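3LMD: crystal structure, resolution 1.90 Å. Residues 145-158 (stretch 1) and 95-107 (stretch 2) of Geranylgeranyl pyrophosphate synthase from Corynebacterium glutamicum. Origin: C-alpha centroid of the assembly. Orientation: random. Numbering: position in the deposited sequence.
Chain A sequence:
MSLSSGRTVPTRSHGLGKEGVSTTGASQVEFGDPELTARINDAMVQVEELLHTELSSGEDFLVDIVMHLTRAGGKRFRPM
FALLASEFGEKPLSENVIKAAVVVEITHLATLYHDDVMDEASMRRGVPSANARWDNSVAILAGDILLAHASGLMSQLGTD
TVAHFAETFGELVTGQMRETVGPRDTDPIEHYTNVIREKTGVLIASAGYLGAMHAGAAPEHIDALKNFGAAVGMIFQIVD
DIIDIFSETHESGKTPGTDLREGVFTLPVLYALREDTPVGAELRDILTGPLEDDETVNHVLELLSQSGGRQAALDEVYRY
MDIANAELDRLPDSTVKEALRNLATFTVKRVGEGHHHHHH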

# COMPACT_ATOMS: atom_id res chain seq x y z
N ILE A 145 -6.07 -0.92 -2.62
CA ILE A 145 -7.11 -1.88 -2.30
C ILE A 145 -6.59 -3.27 -2.69
O ILE A 145 -6.93 -4.26 -2.02
CB ILE A 145 -8.50 -1.58 -2.99
CG1 ILE A 145 -9.60 -2.46 -2.38
CG2 ILE A 145 -8.45 -1.79 -4.55
CD1 ILE A 145 -10.08 -1.99 -0.99
N LEU A 146 -5.76 -3.35 -3.72
CA LEU A 146 -5.13 -4.65 -4.05
C LEU A 146 -4.29 -5.18 -2.89
O LEU A 146 -4.37 -6.37 -2.53
CB LEU A 146 -4.31 -4.58 -5.37
CG LEU A 146 -5.07 -5.09 -6.61
CD1 LEU A 146 -6.35 -4.29 -6.92
CD2 LEU A 146 -4.11 -5.06 -7.77
N LEU A 147 -3.51 -4.30 -2.27
CA LEU A 147 -2.73 -4.69 -1.08
C LEU A 147 -3.66 -5.14 0.06
O LEU A 147 -3.37 -6.11 0.76
CB LEU A 147 -1.78 -3.55 -0.62
CG LEU A 147 -0.76 -3.24 -1.76
CD1 LEU A 147 -0.03 -1.92 -1.61
CD2 LEU A 147 0.27 -4.39 -1.97
N ALA A 148 -4.81 -4.49 0.22
CA ALA A 148 -5.76 -4.95 1.24
C ALA A 148 -6.30 -6.36 0.90
O ALA A 148 -6.43 -7.21 1.78
CB ALA A 148 -6.95 -3.98 1.39
N HIS A 149 -6.66 -6.59 -0.37
CA HIS A 149 -7.07 -7.94 -0.83
C HIS A 149 -5.98 -8.97 -0.54
O HIS A 149 -6.25 -10.08 -0.04
CB HIS A 149 -7.32 -7.99 -2.35
CG HIS A 149 -8.46 -7.13 -2.82
ND1 HIS A 149 -9.60 -6.95 -2.09
CD2 HIS A 149 -8.64 -6.44 -3.97
CE1 HIS A 149 -10.43 -6.17 -2.75
NE2 HIS A 149 -9.87 -5.84 -3.90
N ALA A 150 -4.75 -8.63 -0.88
CA ALA A 150 -3.64 -9.56 -0.67
C ALA A 150 -3.51 -9.91 0.82
O ALA A 150 -3.30 -11.06 1.20
CB ALA A 150 -2.29 -9.00 -1.24
N SER A 151 -3.61 -8.91 1.68
CA SER A 151 -3.51 -9.16 3.12
C SER A 151 -4.61 -10.08 3.62
O SER A 151 -4.37 -10.92 4.51
CB SER A 151 -3.58 -7.83 3.90
OG SER A 151 -2.52 -6.99 3.49
N GLY A 152 -5.82 -9.93 3.08
CA GLY A 152 -6.93 -10.84 3.43
C GLY A 152 -6.53 -12.29 3.18
O GLY A 152 -6.67 -13.16 4.07
N LEU A 153 -6.03 -12.57 1.97
CA LEU A 153 -5.59 -13.95 1.64
C LEU A 153 -4.42 -14.42 2.50
O LEU A 153 -4.37 -15.57 2.96
CB LEU A 153 -5.20 -14.06 0.16
CG LEU A 153 -6.33 -13.90 -0.86
CD1 LEU A 153 -5.75 -13.97 -2.28
CD2 LEU A 153 -7.41 -15.00 -0.61
N MET A 154 -3.46 -13.54 2.73
CA MET A 154 -2.29 -13.88 3.59
C MET A 154 -2.70 -14.23 5.00
O MET A 154 -2.04 -15.04 5.64
CB MET A 154 -1.27 -12.70 3.64
CG MET A 154 -0.56 -12.55 2.30
SD MET A 154 0.91 -11.43 2.42
CE MET A 154 0.34 -10.41 3.63
N SER A 155 -3.77 -13.60 5.51
CA SER A 155 -4.27 -13.95 6.84
C SER A 155 -4.69 -15.42 6.93
O SER A 155 -4.73 -15.99 8.02
CB SER A 155 -5.45 -13.05 7.27
OG SER A 155 -6.71 -13.42 6.66
N GLN A 156 -4.98 -16.02 5.79
CA GLN A 156 -5.36 -17.43 5.77
C GLN A 156 -4.15 -18.32 5.48
O GLN A 156 -4.22 -19.54 5.67
CB GLN A 156 -6.46 -17.68 4.72
CG GLN A 156 -7.75 -16.88 5.01
CD GLN A 156 -8.86 -17.24 4.03
OE1 GLN A 156 -8.66 -17.15 2.82
NE2 GLN A 156 -10.00 -17.67 4.55
N LEU A 157 -3.05 -17.71 5.04
CA LEU A 157 -1.86 -18.48 4.66
C LEU A 157 -0.90 -18.64 5.83
O LEU A 157 -0.09 -19.54 5.83
CB LEU A 157 -1.14 -17.87 3.44
CG LEU A 157 -1.98 -17.98 2.15
CD1 LEU A 157 -1.33 -17.17 1.02
CD2 LEU A 157 -2.05 -19.46 1.75
N GLY A 158 -0.98 -17.75 6.82
CA GLY A 158 -0.15 -17.92 8.02
C GLY A 158 0.87 -16.80 8.18
O GLY A 158 1.18 -16.08 7.23
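Stretch 2 (95-107) ENVIKAAVVVEIT

Stretch 2 is helical from Glu 95 to Thr 107 and runs almost antiparallel to the helix of stretch 1: the angle between their N-to-C directions is 163° (signed crossing angle -163°), and the axes approach to 9.2 Å. Ascending stretch 1 therefore means descending stretch 2, from Ile 106 beside Leu 146 to Asn 96 beside Leu 157. Together the two bury 659 Å², mostly through side chains that interlock as knobs in holes.

Leu 146 opens the contact. Its carbonyl O lies 3.2 Å from Ile 106 CG2, and Leu 146 CB is 3.8 Å from the same methyl. Leu 147 and Ala 148 direct their CA-to-CB bonds away from stretch 2, but His 149 turns toward it, and His 149 CB comes within 4.4 Å of Ile 106 CD1. Ile 106 is thus a knob among Leu 146, His 149, Ala 150 and Leu 153, its branched, m,t side chain long enough to reach across this pocket.

At Ala 150 the backbones draw closest, its CA only 5.3 Å from the CA of Val 103. A single methyl suits so narrow a gap: Ala 150 CB rests 3.8 Å from Ile 106 CG2 and 4.4 Å from Val 103 CG1.

Leu 153 fills a hole formed by Lys 99, Val 102, Val 103 and Ile 106. Leu 153 CB packs 3.6 Å from Val 103 CG2, Leu 153 CD1 3.6 Å from Val 102 CG1, and Leu 153 CD2 3.8 Å from Lys 99 CG, so the aliphatic part of the lysine serves as apolar surface. Met 154, set sideways, brings CG to 3.8 Å from Val 103 CG1. Val 103 in turn is a compact knob among Ala 150, Leu 153, Met 154 and Leu 157.

Polar chemistry appears at the exposed Gln 156, whose OE1 accepts a hydrogen bond from Lys 99 NZ at 2.9 Å. The long lysine can pack its methylenes against leucines while its ammonium group reaches this amide.

Leu 157 starts sideways, yet its m,t side chain carries its end into a hole among Asn 96, Lys 99, Ala 100 and Val 103. Leu 157 CD2 lies 3.7 Å from Asn 96 CB, and Leu 157 CD1 4.1 Å from Ala 100 CB, where a small residue lines the pocket. Gly 158 then leaves helical geometry with positive phi; at its backbone angles a CB would jam against the preceding carbonyl O, so glycine fits.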

# COMPACT_ATOMS: atom_id res chain seq x y z
N GLU A 95 -4.62 -25.99 -2.50
CA GLU A 95 -5.41 -24.76 -2.41
C GLU A 95 -4.54 -23.57 -1.90
O GLU A 95 -4.72 -22.42 -2.33
CB GLU A 95 -6.62 -24.98 -1.49
CG GLU A 95 -7.36 -23.74 -1.02
CD GLU A 95 -7.73 -23.83 0.49
OE1 GLU A 95 -7.19 -24.72 1.20
OE2 GLU A 95 -8.56 -23.02 0.96
N ASN A 96 -3.65 -23.84 -0.96
CA ASN A 96 -2.82 -22.75 -0.42
C ASN A 96 -1.70 -22.31 -1.38
O ASN A 96 -1.27 -21.15 -1.35
CB ASN A 96 -2.27 -23.11 0.94
CG ASN A 96 -3.32 -23.00 2.05
OD1 ASN A 96 -4.43 -22.52 1.83
ND2 ASN A 96 -2.95 -23.43 3.24
N VAL A 97 -1.22 -23.24 -2.21
CA VAL A 97 -0.32 -22.90 -3.32
C VAL A 97 -1.01 -21.96 -4.31
O VAL A 97 -0.44 -20.95 -4.72
CB VAL A 97 0.16 -24.17 -4.09
CG1 VAL A 97 0.94 -23.77 -5.34
CG2 VAL A 97 1.05 -25.03 -3.21
N ILE A 98 -2.25 -22.29 -4.70
CA ILE A 98 -3.04 -21.40 -5.57
C ILE A 98 -3.22 -20.04 -4.92
O ILE A 98 -3.09 -19.01 -5.57
CB ILE A 98 -4.46 -21.96 -5.81
CG1 ILE A 98 -4.42 -23.33 -6.49
CG2 ILE A 98 -5.31 -20.99 -6.63
CD1 ILE A 98 -3.55 -23.37 -7.65
N LYS A 99 -3.58 -20.03 -3.65
CA LYS A 99 -3.81 -18.77 -2.96
C LYS A 99 -2.51 -17.92 -2.83
O LYS A 99 -2.54 -16.69 -2.98
CB LYS A 99 -4.40 -19.07 -1.57
CG LYS A 99 -4.94 -17.89 -0.82
CD LYS A 99 -5.74 -18.34 0.45
CE LYS A 99 -6.90 -19.29 0.12
NZ LYS A 99 -7.88 -19.44 1.25
N ALA A 100 -1.40 -18.56 -2.49
CA ALA A 100 -0.10 -17.86 -2.50
C ALA A 100 0.25 -17.28 -3.87
O ALA A 100 0.76 -16.16 -3.95
CB ALA A 100 1.02 -18.78 -1.98
N ALA A 101 -0.04 -17.99 -4.95
CA ALA A 101 0.27 -17.52 -6.30
C ALA A 101 -0.54 -16.28 -6.61
O ALA A 101 -0.06 -15.34 -7.27
CB ALA A 101 0.00 -18.62 -7.36
N VAL A 102 -1.77 -16.26 -6.09
CA VAL A 102 -2.64 -15.12 -6.29
C VAL A 102 -2.08 -13.93 -5.52
O VAL A 102 -2.09 -12.81 -6.01
CB VAL A 102 -4.11 -15.43 -5.89
CG1 VAL A 102 -4.96 -14.12 -5.80
CG2 VAL A 102 -4.74 -16.46 -6.88
N VAL A 103 -1.60 -14.19 -4.31
CA VAL A 103 -1.01 -13.10 -3.52
C VAL A 103 0.18 -12.50 -4.27
O VAL A 103 0.31 -11.27 -4.34
CB VAL A 103 -0.58 -13.61 -2.13
CG1 VAL A 103 0.35 -12.57 -1.41
CG2 VAL A 103 -1.84 -13.88 -1.25
N VAL A 104 1.03 -13.35 -4.82
CA VAL A 104 2.18 -12.85 -5.59
C VAL A 104 1.70 -11.99 -6.76
O VAL A 104 2.21 -10.89 -7.00
CB VAL A 104 3.09 -13.98 -6.09
CG1 VAL A 104 4.17 -13.45 -7.07
CG2 VAL A 104 3.74 -14.66 -4.87
N GLU A 105 0.73 -12.50 -7.50
CA GLU A 105 0.26 -11.73 -8.67
C GLU A 105 -0.42 -10.42 -8.31
O GLU A 105 -0.26 -9.42 -9.03
CB GLU A 105 -0.64 -12.58 -9.58
CG GLU A 105 -1.06 -11.82 -10.82
CD GLU A 105 0.06 -11.64 -11.85
OE1 GLU A 105 1.22 -12.02 -11.60
OE2 GLU A 105 -0.22 -11.13 -12.96
N ILE A 106 -1.18 -10.40 -7.21
CA ILE A 106 -1.85 -9.16 -6.78
C ILE A 106 -0.81 -8.14 -6.39
O ILE A 106 -0.96 -6.94 -6.64
CB ILE A 106 -2.76 -9.44 -5.55
CG1 ILE A 106 -4.05 -10.17 -6.00
CG2 ILE A 106 -3.11 -8.10 -4.87
CD1 ILE A 106 -4.92 -10.69 -4.78
N THR A 107 0.25 -8.61 -5.75
CA THR A 107 1.33 -7.70 -5.34
C THR A 107 2.03 -7.11 -6.55
O THR A 107 2.32 -5.90 -6.59
CB THR A 107 2.34 -8.44 -4.45
OG1 THR A 107 1.66 -8.85 -3.26
CG2 THR A 107 3.52 -7.50 -4.06